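Local atomic coordinates of succinoglycan biosynthesis protein (Bacillus cereus ATCC 14579, PDB entry 2QGM), a protein that probably acts as a hydrolase-like enzyme of the erythromycin esterase family and is named for succinoglycan biosynthesis, its substrate being unestablished. Residues L119-T127 with N156-F167. Residues are numbered along the deposited sequence; the frame is centred on the assembly and turned at random.
Sequences LKLNEYIQT and NADPSNKKKIQF
Leu121 lies over one face of the Phe167 ring: its CB stands 3.8 Å from the ring centroid and only 7° off the normal, the geometry of a CH-pi contact. Its CD1 extends the overlap toward the ring's far end, 3.5 Å from Phe167 CZ. The next residue, Asn122, uses both ends of its amide. OD1 accepts from Phe167 N at 2.8 Å in a nearly straight bond (169°), although the donor stands well above the carbonyl plane. ND2 gives a longer bond, 3.3 Å to Gln166 OE1, which lies close to the Asn122 amide plane; the two amides are nearly perpendicular. With CG anti to the backbone N (chi1 -162°), the Asn122 side chain reaches the strand start, and the two bonds, one of them long, should limit rotation of its amide. Ile125 CD1 makes an apolar contact with Phe167 CB (3.7 Å) and lies against the backbone Ile165 O (3.4 Å). A water within hydrogen-bonding distance of the backbone O atoms of Gln126 and Asn156 bridges the two helix ends. Through Asn122, helix 115-127 is thus tied to the sheet edge at outermost strand 166-171, beside the end of helix 143-157; Phe167 also meets Phe109 of strand 108-111 edge-to-face.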
ATOM      1  N   LEU A 119      -6.231  -6.344 -11.501  1.00 14.62           N
ATOM      2  CA  LEU A 119      -7.369  -6.819 -12.288  1.00 14.78           C
ATOM      3  C   LEU A 119      -7.512  -8.340 -12.144  1.00 15.69           C
ATOM      4  O   LEU A 119      -8.617  -8.854 -11.993  1.00 17.30           O
ATOM      5  CB  LEU A 119      -7.177  -6.458 -13.774  1.00 15.75           C
ATOM      6  CG  LEU A 119      -7.101  -4.971 -14.154  1.00 16.98           C
ATOM      7  CD1 LEU A 119      -6.927  -4.813 -15.669  1.00 14.34           C
ATOM      8  CD2 LEU A 119      -8.370  -4.259 -13.703  1.00 15.27           C
ATOM      9  N   LYS A 120      -6.383  -9.048 -12.177  1.00 16.85           N
ATOM     10  CA  LYS A 120      -6.383 -10.499 -12.062  1.00 16.74           C
ATOM     11  C   LYS A 120      -6.677 -10.948 -10.639  1.00 14.98           C
ATOM     12  O   LYS A 120      -7.357 -11.956 -10.431  1.00 16.84           O
ATOM     13  CB  LYS A 120      -5.040 -11.080 -12.523  1.00 18.63           C
ATOM     14  CG  LYS A 120      -4.653 -10.707 -13.948  1.00 20.17           C
ATOM     15  CD  LYS A 120      -3.265 -11.227 -14.303  1.00 23.84           C
ATOM     16  CE  LYS A 120      -2.753 -10.636 -15.617  1.00 25.55           C
ATOM     17  NZ  LYS A 120      -3.701 -10.846 -16.747  1.00 30.82           N
ATOM     18  N   LEU A 121      -6.161 -10.218  -9.658  1.00 15.07           N
ATOM     19  CA  LEU A 121      -6.413 -10.578  -8.262  1.00 13.98           C
ATOM     20  C   LEU A 121      -7.875 -10.310  -7.944  1.00 16.18           C
ATOM     21  O   LEU A 121      -8.496 -11.058  -7.182  1.00 16.17           O
ATOM     22  CB  LEU A 121      -5.503  -9.778  -7.324  1.00 14.70           C
ATOM     23  CG  LEU A 121      -4.094 -10.375  -7.242  1.00 17.18           C
ATOM     24  CD1 LEU A 121      -3.099  -9.338  -6.734  1.00 16.61           C
ATOM     25  CD2 LEU A 121      -4.125 -11.599  -6.345  1.00 18.22           C
ATOM     26  N   ASN A 122      -8.433  -9.257  -8.531  1.00 14.18           N
ATOM     27  CA  ASN A 122      -9.831  -8.957  -8.267  1.00 14.62           C
ATOM     28  C   ASN A 122     -10.678 -10.056  -8.886  1.00 15.37           C
ATOM     29  O   ASN A 122     -11.636 -10.518  -8.282  1.00 14.54           O
ATOM     30  CB  ASN A 122     -10.241  -7.588  -8.820  1.00 13.77           C
ATOM     31  CG  ASN A 122     -11.520  -7.071  -8.182  1.00 15.12           C
ATOM     32  OD1 ASN A 122     -11.835  -7.414  -7.041  1.00 13.23           O
ATOM     33  ND2 ASN A 122     -12.255  -6.233  -8.907  1.00 16.12           N
ATOM     34  N   GLU A 123     -10.312 -10.501 -10.085  1.00 14.77           N
ATOM     35  CA  GLU A 123     -11.068 -11.569 -10.729  1.00 15.75           C
ATOM     36  C   GLU A 123     -10.981 -12.817  -9.858  1.00 14.94           C
ATOM     37  O   GLU A 123     -11.959 -13.552  -9.717  1.00 18.52           O
ATOM     38  CB  GLU A 123     -10.507 -11.867 -12.121  1.00 17.20           C
ATOM     39  CG  GLU A 123     -11.336 -12.873 -12.904  1.00 25.77           C
ATOM     40  CD  GLU A 123     -10.808 -13.102 -14.308  1.00 31.50           C
ATOM     41  OE1 GLU A 123     -10.460 -12.107 -14.977  1.00 33.08           O
ATOM     42  OE2 GLU A 123     -10.738 -14.276 -14.742  1.00 34.50           O
ATOM     43  N   TYR A 124      -9.813 -13.050  -9.265  1.00 14.90           N
ATOM     44  CA  TYR A 124      -9.627 -14.204  -8.392  1.00 14.40           C
ATOM     45  C   TYR A 124     -10.557 -14.158  -7.180  1.00 15.30           C
ATOM     46  O   TYR A 124     -11.216 -15.154  -6.852  1.00 14.90           O
ATOM     47  CB  TYR A 124      -8.191 -14.290  -7.872  1.00 13.30           C
ATOM     48  CG  TYR A 124      -7.999 -15.491  -6.969  1.00 16.26           C
ATOM     49  CD1 TYR A 124      -7.926 -16.771  -7.499  1.00 19.69           C
ATOM     50  CD2 TYR A 124      -7.987 -15.355  -5.580  1.00 18.91           C
ATOM     51  CE1 TYR A 124      -7.848 -17.889  -6.681  1.00 22.10           C
ATOM     52  CE2 TYR A 124      -7.916 -16.475  -4.745  1.00 21.21           C
ATOM     53  CZ  TYR A 124      -7.844 -17.743  -5.310  1.00 22.02           C
ATOM     54  OH  TYR A 124      -7.764 -18.874  -4.524  1.00 24.54           O
ATOM     55  N   ILE A 125     -10.598 -13.014  -6.500  1.00 14.81           N
ATOM     56  CA  ILE A 125     -11.444 -12.909  -5.315  1.00 14.94           C
ATOM     57  C   ILE A 125     -12.939 -12.788  -5.628  1.00 14.64           C
ATOM     58  O   ILE A 125     -13.760 -12.880  -4.721  1.00 19.03           O
ATOM     59  CB  ILE A 125     -10.995 -11.742  -4.377  1.00 14.54           C
ATOM     60  CG1 ILE A 125     -11.230 -10.382  -5.030  1.00 16.24           C
ATOM     61  CG2 ILE A 125      -9.523 -11.905  -4.023  1.00 14.83           C
ATOM     62  CD1 ILE A 125     -11.193  -9.241  -4.016  1.00 16.45           C
ATOM     63  N   GLN A 126     -13.293 -12.597  -6.897  1.00 16.21           N
ATOM     64  CA  GLN A 126     -14.706 -12.510  -7.278  1.00 18.12           C
ATOM     65  C   GLN A 126     -15.214 -13.862  -7.791  1.00 21.75           C
ATOM     66  O   GLN A 126     -16.333 -14.259  -7.484  1.00 22.21           O
ATOM     67  CB  GLN A 126     -14.935 -11.473  -8.386  1.00 18.06           C
ATOM     68  CG  GLN A 126     -14.411 -10.087  -8.089  1.00 17.03           C
ATOM     69  CD  GLN A 126     -15.103  -9.404  -6.927  1.00 15.69           C
ATOM     70  OE1 GLN A 126     -14.556  -8.468  -6.345  1.00 19.64           O
ATOM     71  NE2 GLN A 126     -16.311  -9.850  -6.592  1.00 15.84           N
ATOM     72  N   THR A 127     -14.379 -14.569  -8.552  1.00 21.92           N
ATOM     73  CA  THR A 127     -14.781 -15.840  -9.146  1.00 21.44           C
ATOM     74  C   THR A 127     -13.948 -17.067  -8.787  1.00 22.42           C
ATOM     75  O   THR A 127     -14.365 -18.196  -9.053  1.00 21.21           O
ATOM     76  CB  THR A 127     -14.807 -15.724 -10.678  1.00 24.28           C
ATOM     77  OG1 THR A 127     -13.485 -15.467 -11.165  1.00 23.70           O
ATOM     78  CG2 THR A 127     -15.720 -14.583 -11.101  1.00 24.87           C
ATOM     79  N   ASN A 156     -16.078 -13.081  -0.245  1.00 13.54           N
ATOM     80  CA  ASN A 156     -16.888 -12.761  -1.417  1.00 14.95           C
ATOM     81  C   ASN A 156     -17.752 -13.932  -1.876  1.00 13.51           C
ATOM     82  O   ASN A 156     -18.747 -13.743  -2.578  1.00 15.88           O
ATOM     83  CB  ASN A 156     -15.986 -12.319  -2.580  1.00 15.47           C
ATOM     84  CG  ASN A 156     -15.507 -10.886  -2.438  1.00 15.55           C
ATOM     85  OD1 ASN A 156     -14.691 -10.413  -3.231  1.00 17.66           O
ATOM     86  ND2 ASN A 156     -16.012 -10.187  -1.437  1.00 12.28           N
ATOM     87  N   ALA A 157     -17.370 -15.140  -1.481  1.00 16.99           N
ATOM     88  CA  ALA A 157     -18.111 -16.338  -1.871  1.00 16.87           C
ATOM     89  C   ALA A 157     -19.355 -16.547  -1.005  1.00 18.98           C
ATOM     90  O   ALA A 157     -20.244 -17.326  -1.356  1.00 21.21           O
ATOM     91  CB  ALA A 157     -17.198 -17.555  -1.782  1.00 17.36           C
ATOM     92  N   ASP A 158     -19.416 -15.858   0.127  1.00 19.71           N
ATOM     93  CA  ASP A 158     -20.571 -15.980   1.021  1.00 18.88           C
ATOM     94  C   ASP A 158     -21.706 -15.145   0.434  1.00 19.22           C
ATOM     95  O   ASP A 158     -21.647 -13.915   0.450  1.00 19.49           O
ATOM     96  CB  ASP A 158     -20.211 -15.465   2.412  1.00 20.62           C
ATOM     97  CG  ASP A 158     -21.353 -15.602   3.398  1.00 19.42           C
ATOM     98  OD1 ASP A 158     -22.472 -15.977   2.983  1.00 20.55           O
ATOM     99  OD2 ASP A 158     -21.133 -15.331   4.597  1.00 20.50           O
ATOM    100  N   PRO A 159     -22.765 -15.800  -0.077  1.00 19.87           N
ATOM    101  CA  PRO A 159     -23.890 -15.067  -0.668  1.00 21.09           C
ATOM    102  C   PRO A 159     -24.559 -14.083   0.289  1.00 23.60           C
ATOM    103  O   PRO A 159     -25.305 -13.203  -0.137  1.00 25.17           O
ATOM    104  CB  PRO A 159     -24.828 -16.182  -1.128  1.00 21.48           C
ATOM    105  CG  PRO A 159     -24.603 -17.246  -0.105  1.00 18.29           C
ATOM    106  CD  PRO A 159     -23.082 -17.234   0.054  1.00 19.20           C
ATOM    107  N   SER A 160     -24.299 -14.240   1.581  1.00 24.49           N
ATOM    108  CA  SER A 160     -24.860 -13.350   2.586  1.00 26.85           C
ATOM    109  C   SER A 160     -24.220 -11.968   2.488  1.00 25.72           C
ATOM    110  O   SER A 160     -24.797 -10.970   2.937  1.00 26.21           O
ATOM    111  CB  SER A 160     -24.633 -13.930   3.984  1.00 29.04           C
ATOM    112  OG  SER A 160     -24.929 -12.977   4.986  1.00 35.05           O
ATOM    113  N   ASN A 161     -23.021 -11.915   1.913  1.00 24.34           N
ATOM    114  CA  ASN A 161     -22.308 -10.643   1.750  1.00 25.32           C
ATOM    115  C   ASN A 161     -22.625 -10.030   0.385  1.00 25.73           C
ATOM    116  O   ASN A 161     -22.006 -10.378  -0.624  1.00 24.94           O
ATOM    117  CB  ASN A 161     -20.795 -10.856   1.878  1.00 23.95           C
ATOM    118  CG  ASN A 161     -20.397 -11.366   3.246  1.00 22.89           C
ATOM    119  OD1 ASN A 161     -20.967 -10.955   4.264  1.00 23.11           O
ATOM    120  ND2 ASN A 161     -19.405 -12.245   3.287  1.00 23.23           N
ATOM    121  N   LYS A 162     -23.589  -9.115   0.356  1.00 28.06           N
ATOM    122  CA  LYS A 162     -24.000  -8.462  -0.889  1.00 29.34           C
ATOM    123  C   LYS A 162     -22.992  -7.434  -1.401  1.00 26.99           C
ATOM    124  O   LYS A 162     -22.870  -7.226  -2.608  1.00 28.63           O
ATOM    125  CB  LYS A 162     -25.368  -7.805  -0.703  1.00 32.58           C
ATOM    126  CG  LYS A 162     -25.486  -6.953   0.547  1.00 35.98           C
ATOM    127  CD  LYS A 162     -26.917  -6.459   0.729  1.00 39.69           C
ATOM    128  CE  LYS A 162     -27.084  -5.684   2.034  1.00 41.46           C
ATOM    129  NZ  LYS A 162     -28.497  -5.253   2.244  1.00 43.05           N
ATOM    130  N   LYS A 163     -22.284  -6.789  -0.482  1.00 26.45           N
ATOM    131  CA  LYS A 163     -21.271  -5.808  -0.855  1.00 24.85           C
ATOM    132  C   LYS A 163     -19.940  -6.550  -0.835  1.00 22.89           C
ATOM    133  O   LYS A 163     -19.423  -6.884   0.232  1.00 21.37           O
ATOM    134  CB  LYS A 163     -21.255  -4.654   0.148  1.00 26.30           C
ATOM    135  CG  LYS A 163     -22.603  -3.967   0.321  1.00 30.13           C
ATOM    136  CD  LYS A 163     -23.169  -3.462  -1.006  1.00 34.73           C
ATOM    137  CE  LYS A 163     -22.273  -2.415  -1.655  1.00 35.81           C
ATOM    138  NZ  LYS A 163     -22.871  -1.906  -2.926  1.00 39.03           N
ATOM    139  N   LYS A 164     -19.403  -6.807  -2.024  1.00 20.54           N
ATOM    140  CA  LYS A 164     -18.149  -7.545  -2.180  1.00 18.85           C
ATOM    141  C   LYS A 164     -16.881  -6.709  -2.035  1.00 17.46           C
ATOM    142  O   LYS A 164     -16.866  -5.519  -2.340  1.00 16.76           O
ATOM    143  CB  LYS A 164     -18.122  -8.222  -3.553  1.00 17.80           C
ATOM    144  CG  LYS A 164     -19.365  -9.033  -3.878  1.00 17.83           C
ATOM    145  CD  LYS A 164     -19.602 -10.126  -2.850  1.00 18.25           C
ATOM    146  CE  LYS A 164     -20.714 -11.057  -3.296  1.00 23.05           C
ATOM    147  NZ  LYS A 164     -21.987 -10.308  -3.478  1.00 29.97           N
ATOM    148  N   ILE A 165     -15.814  -7.348  -1.574  1.00 16.57           N
ATOM    149  CA  ILE A 165     -14.534  -6.667  -1.437  1.00 15.07           C
ATOM    150  C   ILE A 165     -14.005  -6.483  -2.848  1.00 16.00           C
ATOM    151  O   ILE A 165     -14.078  -7.402  -3.663  1.00 14.16           O
ATOM    152  CB  ILE A 165     -13.507  -7.523  -0.656  1.00 15.35           C
ATOM    153  CG1 ILE A 165     -13.977  -7.752   0.780  1.00 16.26           C
ATOM    154  CG2 ILE A 165     -12.147  -6.838  -0.659  1.00 12.68           C
ATOM    155  CD1 ILE A 165     -13.122  -8.769   1.534  1.00 15.52           C
ATOM    156  N   GLN A 166     -13.480  -5.299  -3.139  1.00 15.11           N
ATOM    157  CA  GLN A 166     -12.916  -5.022  -4.451  1.00 14.94           C
ATOM    158  C   GLN A 166     -11.403  -4.963  -4.272  1.00 13.89           C
ATOM    159  O   GLN A 166     -10.906  -4.344  -3.330  1.00 14.76           O
ATOM    160  CB  GLN A 166     -13.428  -3.675  -4.981  1.00 12.67           C
ATOM    161  CG  GLN A 166     -14.934  -3.635  -5.258  1.00 16.73           C
ATOM    162  CD  GLN A 166     -15.358  -4.619  -6.332  1.00 18.41           C
ATOM    163  OE1 GLN A 166     -14.740  -4.699  -7.396  1.00 18.74           O
ATOM    164  NE2 GLN A 166     -16.427  -5.363  -6.067  1.00 19.28           N
ATOM    165  N   PHE A 167     -10.669  -5.622  -5.159  1.00 14.06           N
ATOM    166  CA  PHE A 167      -9.216  -5.587  -5.086  1.00 12.95           C
ATOM    167  C   PHE A 167      -8.759  -4.610  -6.159  1.00 13.58           C
ATOM    168  O   PHE A 167      -9.148  -4.746  -7.327  1.00 14.93           O
ATOM    169  CB  PHE A 167      -8.625  -6.973  -5.364  1.00 13.68           C
ATOM    170  CG  PHE A 167      -7.166  -7.074  -5.032  1.00 16.92           C
ATOM    171  CD1 PHE A 167      -6.216  -6.355  -5.763  1.00 20.00           C
ATOM    172  CD2 PHE A 167      -6.741  -7.845  -3.960  1.00 19.34           C
ATOM    173  CE1 PHE A 167      -4.863  -6.405  -5.416  1.00 21.47           C
ATOM    174  CE2 PHE A 167      -5.394  -7.903  -3.606  1.00 20.45           C
ATOM    175  CZ  PHE A 167      -4.450  -7.182  -4.332  1.00 20.84           C
TER
HETATM  176  O   HOH W   1     -18.066 -14.178  -5.362  1.00 21.16           O